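Succinate dehydrogenase subunit A (PDB 6LUM) probably oxidises succinate to fumarate as the FAD-bearing flavoprotein subunit of succinate dehydrogenase, passing the electrons on from its flavin. Local coordinates at residues 204-216 against 457-469. Sequence-based numbering, arbitrary orientation.
Sequences GGSGRMYKTTSNA and ALQQSMDNNAAVF. With FAD (flavin-adenine dinucleotide), chain Y.
Tyr-210 passes its ring by Met-462 and Asp-463 of helix 451-465 and reaches Ala-466 with its hydroxyl, where the helical C-terminal region of this flavoprotein packs against a loop of the Rossmann-type FAD-binding domain. That loop, following strand 198-201, leaves the cofactor at Gly-204 and returns to it at Ser-214, whose OG lies 3.6 Å from FAD C8M. The helix packs on the bend at Met-209 to Thr-212, away from the flavin. The buried side is tight. With CG beside its own backbone N (chi1 -75°), the tyrosine brings OH to donate to Ala-466 O over 2.7 Å, almost in line with the carbonyl (C=O...OH 169°). Tyrosine suits this place because its flat ring packs among Met-462, His-240 and Phe-242, the latter two edge-to-face, while its hydroxyl serves the residue centring an inverse gamma turn. A phenylalanine here would probably keep the ring packing but leave Ala-466 O without this donor. Met-462 is bent at chi2 and chi3, which sets CE 3.9 Å from Met-209 SD and 4.0 Å from Tyr-210 CZ. Toward solvent the contact is looser and polar. Lysine suits exposed Lys-211: its aliphatic chain lies along Gln-460, pointing the same way, where a charged amine is at home. Its backbone N makes only a weak hydrogen bond to Gln-459 O (3.5 Å). Between the two sides, Asp-463 offers a short carboxylate, suited to accepting a loop N-H: Thr-212 N donates to Asp-463 OD1 at 3.1 Å, from above the carboxylate plane.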
ATOM      1  N   GLY D 204      -3.435  31.773  21.776  1.00  9.30           N
ATOM      2  CA  GLY D 204      -3.395  31.698  23.221  1.00  9.30           C
ATOM      3  C   GLY D 204      -3.325  33.054  23.892  1.00  9.30           C
ATOM      4  O   GLY D 204      -3.280  34.101  23.264  1.00  9.30           O
ATOM      5  N   GLY D 205      -3.290  33.015  25.215  1.00 14.98           N
ATOM      6  CA  GLY D 205      -3.516  34.194  26.018  1.00 14.98           C
ATOM      7  C   GLY D 205      -2.278  35.028  26.244  1.00 14.98           C
ATOM      8  O   GLY D 205      -1.247  34.869  25.594  1.00 14.98           O
ATOM      9  N   SER D 206      -2.395  35.947  27.198  1.00 16.11           N
ATOM     10  CA  SER D 206      -1.357  36.943  27.456  1.00 16.11           C
ATOM     11  C   SER D 206      -1.375  37.261  28.946  1.00 16.11           C
ATOM     12  O   SER D 206      -2.104  38.148  29.387  1.00 16.11           O
ATOM     13  CB  SER D 206      -1.605  38.198  26.645  1.00 16.11           C
ATOM     14  OG  SER D 206      -2.587  38.992  27.278  1.00 16.11           O
ATOM     15  N   GLY D 207      -0.541  36.569  29.702  1.00 11.27           N
ATOM     16  CA  GLY D 207      -0.520  36.790  31.129  1.00 11.27           C
ATOM     17  C   GLY D 207       0.837  37.235  31.602  1.00 11.27           C
ATOM     18  O   GLY D 207       1.077  37.349  32.803  1.00 11.27           O
ATOM     19  N   ARG D 208       1.736  37.493  30.659  1.00  9.35           N
ATOM     20  CA  ARG D 208       3.119  37.813  30.960  1.00  9.35           C
ATOM     21  C   ARG D 208       3.359  39.298  31.122  1.00  9.35           C
ATOM     22  O   ARG D 208       4.509  39.732  31.073  1.00  9.35           O
ATOM     23  CB  ARG D 208       4.034  37.259  29.879  1.00  9.35           C
ATOM     24  CG  ARG D 208       4.498  35.870  30.160  1.00  9.35           C
ATOM     25  CD  ARG D 208       5.478  35.864  31.294  1.00  9.35           C
ATOM     26  NE  ARG D 208       5.536  34.571  31.953  1.00  9.35           N
ATOM     27  CZ  ARG D 208       6.225  34.337  33.058  1.00  9.35           C
ATOM     28  NH1 ARG D 208       6.225  33.131  33.600  1.00  9.35           N
ATOM     29  NH2 ARG D 208       6.912  35.315  33.619  1.00  9.35           N
ATOM     30  N   MET D 209       2.313  40.089  31.294  1.00 11.53           N
ATOM     31  CA  MET D 209       2.471  41.463  31.728  1.00 11.53           C
ATOM     32  C   MET D 209       2.329  41.594  33.227  1.00 11.53           C
ATOM     33  O   MET D 209       2.157  42.703  33.731  1.00 11.53           O
ATOM     34  CB  MET D 209       1.463  42.359  31.027  1.00 11.53           C
ATOM     35  CG  MET D 209       0.059  41.860  31.110  1.00 11.53           C
ATOM     36  SD  MET D 209      -1.028  42.849  30.099  1.00 11.53           S
ATOM     37  CE  MET D 209      -2.557  41.970  30.319  1.00 11.53           C
ATOM     38  N   TYR D 210       2.386  40.481  33.942  1.00 14.78           N
ATOM     39  CA  TYR D 210       2.319  40.440  35.388  1.00 14.78           C
ATOM     40  C   TYR D 210       3.560  39.739  35.903  1.00 14.78           C
ATOM     41  O   TYR D 210       3.983  38.728  35.342  1.00 14.78           O
ATOM     42  CB  TYR D 210       1.079  39.701  35.855  1.00 14.78           C
ATOM     43  CG  TYR D 210      -0.187  40.487  35.703  1.00 14.78           C
ATOM     44  CD1 TYR D 210      -0.498  41.489  36.584  1.00 14.78           C
ATOM     45  CD2 TYR D 210      -1.067  40.223  34.684  1.00 14.78           C
ATOM     46  CE1 TYR D 210      -1.634  42.199  36.454  1.00 14.78           C
ATOM     47  CE2 TYR D 210      -2.204  40.941  34.544  1.00 14.78           C
ATOM     48  CZ  TYR D 210      -2.483  41.927  35.435  1.00 14.78           C
ATOM     49  OH  TYR D 210      -3.629  42.656  35.315  1.00 14.78           O
ATOM     50  N   LYS D 211       4.151  40.278  36.964  1.00 18.95           N
ATOM     51  CA  LYS D 211       5.358  39.670  37.503  1.00 18.95           C
ATOM     52  C   LYS D 211       5.082  38.257  37.974  1.00 18.95           C
ATOM     53  O   LYS D 211       5.751  37.307  37.555  1.00 18.95           O
ATOM     54  CB  LYS D 211       5.909  40.511  38.645  1.00 18.95           C
ATOM     55  CG  LYS D 211       7.337  40.172  39.002  1.00 18.95           C
ATOM     56  CD  LYS D 211       7.841  41.059  40.108  1.00 18.95           C
ATOM     57  CE  LYS D 211       6.798  41.191  41.191  1.00 18.95           C
ATOM     58  NZ  LYS D 211       7.159  42.231  42.184  1.00 18.95           N
ATOM     59  N   THR D 212       4.089  38.097  38.837  1.00 17.27           N
ATOM     60  CA  THR D 212       3.710  36.795  39.366  1.00 17.27           C
ATOM     61  C   THR D 212       2.577  36.250  38.511  1.00 17.27           C
ATOM     62  O   THR D 212       1.434  36.693  38.627  1.00 17.27           O
ATOM     63  CB  THR D 212       3.287  36.924  40.823  1.00 17.27           C
ATOM     64  OG1 THR D 212       4.298  37.631  41.545  1.00 17.27           O
ATOM     65  CG2 THR D 212       3.144  35.559  41.442  1.00 17.27           C
ATOM     66  N   THR D 213       2.900  35.300  37.644  1.00 11.71           N
ATOM     67  CA  THR D 213       1.950  34.714  36.718  1.00 11.71           C
ATOM     68  C   THR D 213       2.248  33.237  36.562  1.00 11.71           C
ATOM     69  O   THR D 213       3.333  32.765  36.892  1.00 11.71           O
ATOM     70  CB  THR D 213       2.002  35.388  35.353  1.00 11.71           C
ATOM     71  OG1 THR D 213       1.047  34.776  34.488  1.00 11.71           O
ATOM     72  CG2 THR D 213       3.353  35.232  34.751  1.00 11.71           C
ATOM     73  N   SER D 214       1.276  32.505  36.045  1.00  9.76           N
ATOM     74  CA  SER D 214       1.443  31.082  35.831  1.00  9.76           C
ATOM     75  C   SER D 214       1.661  30.717  34.374  1.00  9.76           C
ATOM     76  O   SER D 214       1.913  29.548  34.084  1.00  9.76           O
ATOM     77  CB  SER D 214       0.231  30.326  36.355  1.00  9.76           C
ATOM     78  OG  SER D 214      -0.758  30.236  35.360  1.00  9.76           O
ATOM     79  N   ASN D 215       1.584  31.675  33.457  1.00  7.49           N
ATOM     80  CA  ASN D 215       1.670  31.356  32.045  1.00  7.49           C
ATOM     81  C   ASN D 215       3.110  31.098  31.631  1.00  7.49           C
ATOM     82  O   ASN D 215       4.057  31.352  32.369  1.00  7.49           O
ATOM     83  CB  ASN D 215       1.083  32.478  31.203  1.00  7.49           C
ATOM     84  CG  ASN D 215      -0.278  32.876  31.655  1.00  7.49           C
ATOM     85  OD1 ASN D 215      -1.280  32.359  31.183  1.00  7.49           O
ATOM     86  ND2 ASN D 215      -0.332  33.806  32.580  1.00  7.49           N
ATOM     87  N   ALA D 216       3.263  30.589  30.416  1.00  5.61           N
ATOM     88  CA  ALA D 216       4.569  30.291  29.876  1.00  5.61           C
ATOM     89  C   ALA D 216       5.381  31.570  29.740  1.00  5.61           C
ATOM     90  O   ALA D 216       4.892  32.673  29.954  1.00  5.61           O
ATOM     91  CB  ALA D 216       4.427  29.599  28.529  1.00  5.61           C
ATOM     92  N   ALA D 457      10.174  46.531  34.775  1.00 16.86           N
ATOM     93  CA  ALA D 457       9.439  47.664  35.321  1.00 16.86           C
ATOM     94  C   ALA D 457       7.957  47.565  35.000  1.00 16.86           C
ATOM     95  O   ALA D 457       7.111  47.810  35.867  1.00 16.86           O
ATOM     96  CB  ALA D 457      10.016  48.969  34.787  1.00 16.86           C
ATOM     97  N   LEU D 458       7.622  47.201  33.761  1.00 13.88           N
ATOM     98  CA  LEU D 458       6.220  47.021  33.395  1.00 13.88           C
ATOM     99  C   LEU D 458       5.552  45.984  34.278  1.00 13.88           C
ATOM    100  O   LEU D 458       4.470  46.222  34.821  1.00 13.88           O
ATOM    101  CB  LEU D 458       6.098  46.608  31.932  1.00 13.88           C
ATOM    102  CG  LEU D 458       4.728  46.052  31.540  1.00 13.88           C
ATOM    103  CD1 LEU D 458       3.747  47.165  31.300  1.00 13.88           C
ATOM    104  CD2 LEU D 458       4.822  45.163  30.333  1.00 13.88           C
ATOM    105  N   GLN D 459       6.173  44.816  34.414  1.00 13.70           N
ATOM    106  CA  GLN D 459       5.543  43.727  35.146  1.00 13.70           C
ATOM    107  C   GLN D 459       5.409  44.052  36.624  1.00 13.70           C
ATOM    108  O   GLN D 459       4.383  43.753  37.242  1.00 13.70           O
ATOM    109  CB  GLN D 459       6.336  42.447  34.936  1.00 13.70           C
ATOM    110  CG  GLN D 459       6.378  42.020  33.501  1.00 13.70           C
ATOM    111  CD  GLN D 459       7.110  40.733  33.307  1.00 13.70           C
ATOM    112  OE1 GLN D 459       6.912  40.039  32.324  1.00 13.70           O
ATOM    113  NE2 GLN D 459       7.974  40.405  34.247  1.00 13.70           N
ATOM    114  N   GLN D 460       6.422  44.683  37.210  1.00 18.88           N
ATOM    115  CA  GLN D 460       6.314  45.095  38.600  1.00 18.88           C
ATOM    116  C   GLN D 460       5.187  46.101  38.788  1.00 18.88           C
ATOM    117  O   GLN D 460       4.391  45.990  39.725  1.00 18.88           O
ATOM    118  CB  GLN D 460       7.641  45.681  39.068  1.00 18.88           C
ATOM    119  CG  GLN D 460       7.589  46.270  40.448  1.00 18.88           C
ATOM    120  CD  GLN D 460       7.194  45.255  41.485  1.00 18.88           C
ATOM    121  OE1 GLN D 460       7.998  44.423  41.889  1.00 18.88           O
ATOM    122  NE2 GLN D 460       5.948  45.311  41.921  1.00 18.88           N
ATOM    123  N   SER D 461       5.098  47.090  37.898  1.00 19.48           N
ATOM    124  CA  SER D 461       4.063  48.108  38.026  1.00 19.48           C
ATOM    125  C   SER D 461       2.674  47.509  37.891  1.00 19.48           C
ATOM    126  O   SER D 461       1.766  47.849  38.658  1.00 19.48           O
ATOM    127  CB  SER D 461       4.284  49.192  36.978  1.00 19.48           C
ATOM    128  OG  SER D 461       3.141  49.999  36.827  1.00 19.48           O
ATOM    129  N   MET D 462       2.488  46.615  36.922  1.00 17.06           N
ATOM    130  CA  MET D 462       1.183  45.995  36.741  1.00 17.06           C
ATOM    131  C   MET D 462       0.811  45.147  37.941  1.00 17.06           C
ATOM    132  O   MET D 462      -0.289  45.282  38.474  1.00 17.06           O
ATOM    133  CB  MET D 462       1.167  45.157  35.469  1.00 17.06           C
ATOM    134  CG  MET D 462       1.021  45.966  34.205  1.00 17.06           C
ATOM    135  SD  MET D 462      -0.648  46.567  33.946  1.00 17.06           S
ATOM    136  CE  MET D 462      -1.429  45.102  33.297  1.00 17.06           C
ATOM    137  N   ASP D 463       1.715  44.286  38.405  1.00 22.07           N
ATOM    138  CA  ASP D 463       1.369  43.444  39.540  1.00 22.07           C
ATOM    139  C   ASP D 463       1.239  44.237  40.830  1.00 22.07           C
ATOM    140  O   ASP D 463       0.648  43.743  41.789  1.00 22.07           O
ATOM    141  CB  ASP D 463       2.402  42.336  39.696  1.00 22.07           C
ATOM    142  CG  ASP D 463       1.823  41.092  40.317  1.00 22.07           C
ATOM    143  OD1 ASP D 463       1.778  40.051  39.631  1.00 22.07           O
ATOM    144  OD2 ASP D 463       1.415  41.142  41.491  1.00 22.07           O
ATOM    145  N   ASN D 464       1.766  45.455  40.883  1.00 24.20           N
ATOM    146  CA  ASN D 464       1.497  46.302  42.037  1.00 24.20           C
ATOM    147  C   ASN D 464       0.109  46.920  41.958  1.00 24.20           C
ATOM    148  O   ASN D 464      -0.656  46.864  42.924  1.00 24.20           O
ATOM    149  CB  ASN D 464       2.554  47.399  42.143  1.00 24.20           C
ATOM    150  CG  ASN D 464       3.611  47.090  43.168  1.00 24.20           C
ATOM    151  OD1 ASN D 464       3.418  46.250  44.042  1.00 24.20           O
ATOM    152  ND2 ASN D 464       4.740  47.776  43.074  1.00 24.20           N
ATOM    153  N   ASN D 465      -0.235  47.512  40.810  1.00 27.78           N
ATOM    154  CA  ASN D 465      -1.425  48.349  40.690  1.00 27.78           C
ATOM    155  C   ASN D 465      -2.616  47.630  40.066  1.00 27.78           C
ATOM    156  O   ASN D 465      -3.679  47.544  40.684  1.00 27.78           O
ATOM    157  CB  ASN D 465      -1.082  49.598  39.883  1.00 27.78           C
ATOM    158  CG  ASN D 465       0.040  50.380  40.496  1.00 27.78           C
ATOM    159  OD1 ASN D 465       0.835  50.998  39.800  1.00 27.78           O
ATOM    160  ND2 ASN D 465       0.119  50.352  41.814  1.00 27.78           N
ATOM    161  N   ALA D 466      -2.470  47.115  38.852  1.00 20.92           N
ATOM    162  CA  ALA D 466      -3.586  46.488  38.146  1.00 20.92           C
ATOM    163  C   ALA D 466      -3.651  44.993  38.453  1.00 20.92           C
ATOM    164  O   ALA D 466      -3.628  44.142  37.570  1.00 20.92           O
ATOM    165  CB  ALA D 466      -3.470  46.740  36.651  1.00 20.92           C
ATOM    166  N   ALA D 467      -3.778  44.687  39.739  1.00 27.31           N
ATOM    167  CA  ALA D 467      -3.832  43.310  40.210  1.00 27.31           C
ATOM    168  C   ALA D 467      -5.113  43.107  40.999  1.00 27.31           C
ATOM    169  O   ALA D 467      -6.012  43.945  40.929  1.00 27.31           O
ATOM    170  CB  ALA D 467      -2.617  42.964  41.063  1.00 27.31           C
ATOM    171  N   VAL D 468      -5.203  42.007  41.745  1.00 29.21           N
ATOM    172  CA  VAL D 468      -6.441  41.504  42.335  1.00 29.21           C
ATOM    173  C   VAL D 468      -7.359  42.615  42.827  1.00 29.21           C
ATOM    174  O   VAL D 468      -8.573  42.565  42.603  1.00 29.21           O
ATOM    175  CB  VAL D 468      -6.125  40.524  43.473  1.00 29.21           C
ATOM    176  CG1 VAL D 468      -7.373  40.206  44.244  1.00 29.21           C
ATOM    177  CG2 VAL D 468      -5.529  39.257  42.915  1.00 29.21           C
ATOM    178  N   PHE D 469      -6.806  43.634  43.477  1.00 36.56           N
ATOM    179  CA  PHE D 469      -7.586  44.781  43.922  1.00 36.56           C
ATOM    180  C   PHE D 469      -7.119  46.031  43.195  1.00 36.56           C
ATOM    181  O   PHE D 469      -5.924  46.339  43.186  1.00 36.56           O
ATOM    182  CB  PHE D 469      -7.477  44.975  45.433  1.00 36.56           C
ATOM    183  CG  PHE D 469      -8.545  44.262  46.207  1.00 36.56           C
ATOM    184  CD1 PHE D 469      -8.221  43.240  47.078  1.00 36.56           C
ATOM    185  CD2 PHE D 469      -9.874  44.604  46.052  1.00 36.56           C
ATOM    186  CE1 PHE D 469      -9.203  42.581  47.783  1.00 36.56           C
ATOM    187  CE2 PHE D 469     -10.859  43.948  46.756  1.00 36.56           C
ATOM    188  CZ  PHE D 469     -10.523  42.938  47.622  1.00 36.56           C
TER
HETATM  189  PA  FAD Y 700      -2.044  27.875  23.799  1.00 47.92           P
HETATM  190  O1A FAD Y 700      -2.091  26.385  24.029  1.00 60.35           O
HETATM  191  O2A FAD Y 700      -2.040  28.820  24.977  1.00 49.78           O
HETATM  192  O5B FAD Y 700      -0.757  28.204  22.889  1.00 56.78           O
HETATM  193  C5B FAD Y 700      -0.856  29.104  21.787  1.00 44.11           C
HETATM  194  C4B FAD Y 700      -0.184  28.488  20.568  1.00 52.81           C
HETATM  195  O4B FAD Y 700      -0.212  29.413  19.478  1.00 51.81           O
HETATM  196  C3B FAD Y 700       1.270  28.145  20.853  1.00 50.05           C
HETATM  197  O3B FAD Y 700       1.452  26.724  20.798  1.00 55.52           O
HETATM  198  C2B FAD Y 700       2.093  28.885  19.807  1.00 47.82           C
HETATM  199  O2B FAD Y 700       2.881  28.006  18.995  1.00 66.09           O
HETATM  200  C1B FAD Y 700       1.094  29.631  18.934  1.00 53.66           C
HETATM  201  N9A FAD Y 700       1.408  31.082  18.938  1.00 52.69           N
HETATM  202  C8A FAD Y 700       1.189  31.934  19.958  1.00 42.11           C
HETATM  203  N7A FAD Y 700       1.589  33.191  19.640  1.00 48.96           N
HETATM  204  C5A FAD Y 700       2.079  33.155  18.387  1.00 47.12           C
HETATM  205  C6A FAD Y 700       2.669  34.133  17.442  1.00 47.41           C
HETATM  206  N6A FAD Y 700       2.817  35.435  17.782  1.00 50.65           N
HETATM  207  N1A FAD Y 700       3.052  33.680  16.227  1.00 47.33           N
HETATM  208  C2A FAD Y 700       2.910  32.388  15.877  1.00 51.28           C
HETATM  209  N3A FAD Y 700       2.385  31.448  16.683  1.00 51.84           N
HETATM  210  C4A FAD Y 700       1.958  31.763  17.930  1.00 48.04           C
HETATM  211  N1  FAD Y 700      -7.594  25.165  31.478  1.00 62.94           N
HETATM  212  C2  FAD Y 700      -8.435  24.173  31.866  1.00 63.04           C
HETATM  213  O2  FAD Y 700      -9.556  24.090  31.318  1.00 56.25           O
HETATM  214  N3  FAD Y 700      -8.114  23.276  32.815  1.00 65.67           N
HETATM  215  C4  FAD Y 700      -6.934  23.296  33.447  1.00 65.21           C
HETATM  216  O4  FAD Y 700      -6.664  22.448  34.326  1.00 66.69           O
HETATM  217  C4X FAD Y 700      -5.956  24.349  33.083  1.00 60.33           C
HETATM  218  N5  FAD Y 700      -4.744  24.440  33.675  1.00 60.90           N
HETATM  219  C5X FAD Y 700      -3.873  25.413  33.321  1.00 55.02           C
HETATM  220  C6  FAD Y 700      -2.631  25.486  33.943  1.00 53.65           C
HETATM  221  C7  FAD Y 700      -1.730  26.482  33.584  1.00 50.56           C
HETATM  222  C7M FAD Y 700      -0.386  26.559  34.261  1.00 49.65           C
HETATM  223  C8  FAD Y 700      -2.091  27.472  32.535  1.00 47.62           C
HETATM  224  C8M FAD Y 700      -1.112  28.550  32.150  1.00 42.14           C
HETATM  225  C9  FAD Y 700      -3.330  27.403  31.911  1.00 49.32           C
HETATM  226  C9A FAD Y 700      -4.231  26.407  32.268  1.00 54.45           C
HETATM  227  N10 FAD Y 700      -5.490  26.329  31.639  1.00 55.67           N
HETATM  228  C10 FAD Y 700      -6.372  25.306  32.032  1.00 57.06           C
HETATM  229  C1' FAD Y 700      -5.871  27.292  30.603  1.00 52.27           C
HETATM  230  C2' FAD Y 700      -6.053  26.565  29.275  1.00 57.37           C
HETATM  231  O2' FAD Y 700      -4.975  25.642  29.084  1.00 60.89           O
HETATM  232  C3' FAD Y 700      -6.089  27.550  28.113  1.00 54.68           C
HETATM  233  O3' FAD Y 700      -7.403  28.109  28.002  1.00 59.71           O
HETATM  234  C4' FAD Y 700      -5.717  26.864  26.804  1.00 52.15           C
HETATM  235  O4' FAD Y 700      -4.575  26.026  27.016  1.00 56.02           O
HETATM  236  C5' FAD Y 700      -5.403  27.887  25.718  1.00 53.37           C
HETATM  237  O5' FAD Y 700      -4.638  27.266  24.686  1.00 50.83           O
HETATM  238  P   FAD Y 700      -4.762  27.767  23.161  1.00 52.77           P
HETATM  239  O1P FAD Y 700      -5.050  26.566  22.292  1.00 55.36           O
HETATM  240  O2P FAD Y 700      -5.688  28.959  23.128  1.00 55.97           O
HETATM  241  O3P FAD Y 700      -3.270  28.277  22.837  1.00 53.35           O